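Ice-binding protein 1 (Shewanella frigidimarina, PDB 6BG8) adsorbs the bacterium onto ice as an adhesin and inhibits ice-crystal growth, the chain described here being its C-terminal ice-binding (DUF3494) domain. Local coordinates at residues Cys115-Asn121 / Val135-Thr141. Numbering follows the deposited sequence.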
loop_
_atom_site.group_PDB
_atom_site.type_symbol
_atom_site.label_atom_id
_atom_site.label_comp_id
_atom_site.label_asym_id
_atom_site.label_seq_id
_atom_site.Cartn_x
_atom_site.Cartn_y
_atom_site.Cartn_z
ATOM N N CYS A 115 -15.926 12.093 -0.665
ATOM C CA CYS A 115 -15.035 11.627 -1.723
ATOM C C CYS A 115 -15.827 11.516 -3.017
ATOM O O CYS A 115 -16.794 10.741 -3.073
ATOM C CB CYS A 115 -14.431 10.272 -1.375
ATOM S SG CYS A 115 -13.187 9.696 -2.597
ATOM N N PRO A 116 -15.466 12.252 -4.065
ATOM C CA PRO A 116 -16.139 12.075 -5.358
ATOM C C PRO A 116 -15.939 10.664 -5.883
ATOM O O PRO A 116 -14.916 10.030 -5.634
ATOM C CB PRO A 116 -15.444 13.097 -6.263
ATOM C CG PRO A 116 -14.887 14.119 -5.303
ATOM C CD PRO A 116 -14.451 13.315 -4.116
ATOM N N ILE A 117 -16.922 10.175 -6.639
ATOM C CA ILE A 117 -16.776 8.813 -7.162
ATOM C C ILE A 117 -15.893 8.750 -8.397
ATOM O O ILE A 117 -15.495 7.648 -8.805
ATOM C CB ILE A 117 -18.146 8.164 -7.441
ATOM C CG1 ILE A 117 -18.960 8.988 -8.441
ATOM C CG2 ILE A 117 -18.899 7.986 -6.122
ATOM C CD1 ILE A 117 -20.218 8.284 -8.944
ATOM N N GLU A 118 -15.573 9.892 -9.005
ATOM C CA GLU A 118 -14.530 9.988 -10.018
ATOM C C GLU A 118 -13.530 11.046 -9.570
ATOM O O GLU A 118 -13.914 12.186 -9.285
ATOM C CB GLU A 118 -15.108 10.343 -11.397
ATOM C CG GLU A 118 -14.041 10.701 -12.451
ATOM C CD GLU A 118 -13.069 9.560 -12.731
ATOM O OE1 GLU A 118 -13.534 8.418 -12.912
ATOM O OE2 GLU A 118 -11.839 9.801 -12.791
ATOM N N LEU A 119 -12.254 10.667 -9.497
ATOM C CA LEU A 119 -11.209 11.550 -8.990
ATOM C C LEU A 119 -10.361 12.175 -10.093
ATOM O O LEU A 119 -9.517 13.031 -9.799
ATOM C CB LEU A 119 -10.309 10.790 -8.003
ATOM C CG LEU A 119 -10.969 10.373 -6.685
ATOM C CD1 LEU A 119 -10.068 9.459 -5.863
ATOM C CD2 LEU A 119 -11.361 11.594 -5.873
ATOM N N GLY A 120 -10.574 11.799 -11.352
ATOM C CA GLY A 120 -9.817 12.401 -12.434
ATOM C C GLY A 120 -10.157 13.868 -12.640
ATOM O O GLY A 120 -11.281 14.314 -12.408
ATOM N N ASN A 121 -9.144 14.625 -13.072
ATOM C CA ASN A 121 -9.243 16.055 -13.392
ATOM C C ASN A 121 -9.591 16.905 -12.176
ATOM O O ASN A 121 -10.055 18.043 -12.319
ATOM C CB ASN A 121 -10.248 16.312 -14.523
ATOM C CG ASN A 121 -9.799 15.726 -15.844
ATOM O OD1 ASN A 121 -8.607 15.722 -16.169
ATOM N ND2 ASN A 121 -10.752 15.223 -16.619
ATOM N N VAL A 135 -14.960 4.043 -6.224
ATOM C CA VAL A 135 -14.307 5.242 -6.740
ATOM C C VAL A 135 -13.443 4.862 -7.934
ATOM O O VAL A 135 -12.721 3.860 -7.898
ATOM C CB VAL A 135 -13.443 5.946 -5.678
ATOM C CG1 VAL A 135 -12.657 7.093 -6.321
ATOM C CG2 VAL A 135 -14.302 6.441 -4.524
ATOM N N THR A 136 -13.505 5.668 -8.986
ATOM C CA THR A 136 -12.616 5.499 -10.120
ATOM C C THR A 136 -11.745 6.736 -10.281
ATOM O O THR A 136 -12.141 7.850 -9.925
ATOM C CB THR A 136 -13.396 5.226 -11.414
ATOM O OG1 THR A 136 -14.454 6.185 -11.549
ATOM C CG2 THR A 136 -13.984 3.820 -11.373
ATOM N N LEU A 137 -10.542 6.510 -10.808
ATOM C CA LEU A 137 -9.594 7.568 -11.149
ATOM C C LEU A 137 -9.183 7.278 -12.588
ATOM O O LEU A 137 -8.223 6.544 -12.820
ATOM C CB LEU A 137 -8.411 7.577 -10.185
ATOM C CG LEU A 137 -7.157 8.393 -10.513
ATOM C CD1 LEU A 137 -7.496 9.771 -11.076
ATOM C CD2 LEU A 137 -6.311 8.516 -9.256
ATOM N N GLN A 138 -9.930 7.821 -13.552
ATOM C CA GLN A 138 -9.672 7.457 -14.942
ATOM C C GLN A 138 -9.892 8.581 -15.951
ATOM O O GLN A 138 -9.351 8.518 -17.058
ATOM C CB GLN A 138 -10.529 6.250 -15.338
ATOM C CG GLN A 138 -12.031 6.416 -15.159
ATOM C CD GLN A 138 -12.749 5.075 -15.239
ATOM O OE1 GLN A 138 -12.117 4.033 -15.429
ATOM N NE2 GLN A 138 -14.066 5.089 -15.050
ATOM N N THR A 139 -10.681 9.605 -15.615
ATOM C CA THR A 139 -10.910 10.640 -16.622
ATOM C C THR A 139 -9.697 11.527 -16.826
ATOM O O THR A 139 -9.647 12.276 -17.810
ATOM C CB THR A 139 -12.115 11.501 -16.250
ATOM O OG1 THR A 139 -11.882 12.125 -14.979
ATOM C CG2 THR A 139 -13.367 10.653 -16.178
ATOM N N GLY A 140 -8.726 11.459 -15.926
ATOM C CA GLY A 140 -7.581 12.342 -15.988
ATOM C C GLY A 140 -6.732 12.143 -14.754
ATOM O O GLY A 140 -6.798 11.102 -14.101
ATOM N N THR A 141 -5.963 13.170 -14.434
ATOM C CA THR A 141 -5.013 13.125 -13.338
ATOM C C THR A 141 -5.674 13.634 -12.067
ATOM O O THR A 141 -6.419 14.616 -12.097
ATOM C CB THR A 141 -3.801 13.998 -13.667
ATOM O OG1 THR A 141 -3.085 13.423 -14.764
ATOM C CG2 THR A 141 -2.875 14.130 -12.467
HETATM O O HOH W 1 -15.435 7.858 -14.757
HETATM O O HOH W 2 -14.082 13.716 -14.408
HETATM O O HOH W 3 -6.102 15.651 -15.983
#
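The carboxylate of Glu118 ties the two segments together: OE2 accepts from Gln138 N (2.9 Å) and Thr139 N (3.1 Å), and from Gly120 N of its own segment (2.8 Å), while OE1 takes the hydroxyl proton of Thr136 OG1 (2.8 Å). A water joins OE1 to Gln138 NE2. Alongside, the backbones run parallel through a single bridge, Thr136 N to Ile117 O (2.8 Å) and Leu119 N to Thr136 O (2.9 Å). A weak bond, Asn121 N to Thr141 O (2.9 Å), follows where strands 122-125 and 142-145 begin. A CB on Gly120 would strike Thr139 OG1 and Gly140 N. Beneath this polar layer, Val135 CG1 meets Leu119 CD1 (3.5 Å) and CG2 meets Cys115 SG (3.9 Å), facing the beta-solenoid interior with Phe156 and Ile158. Strand 135-137 pairs with 162-164 along its other edge, so 115-121 continues the coil stacking at that end of the solenoid. Past the single bridge, Glu118 OE2 gathers backbone NH groups from both segments, so a side-chain carboxylate takes the place of strand-to-strand hydrogen bonds where regular pairing stops.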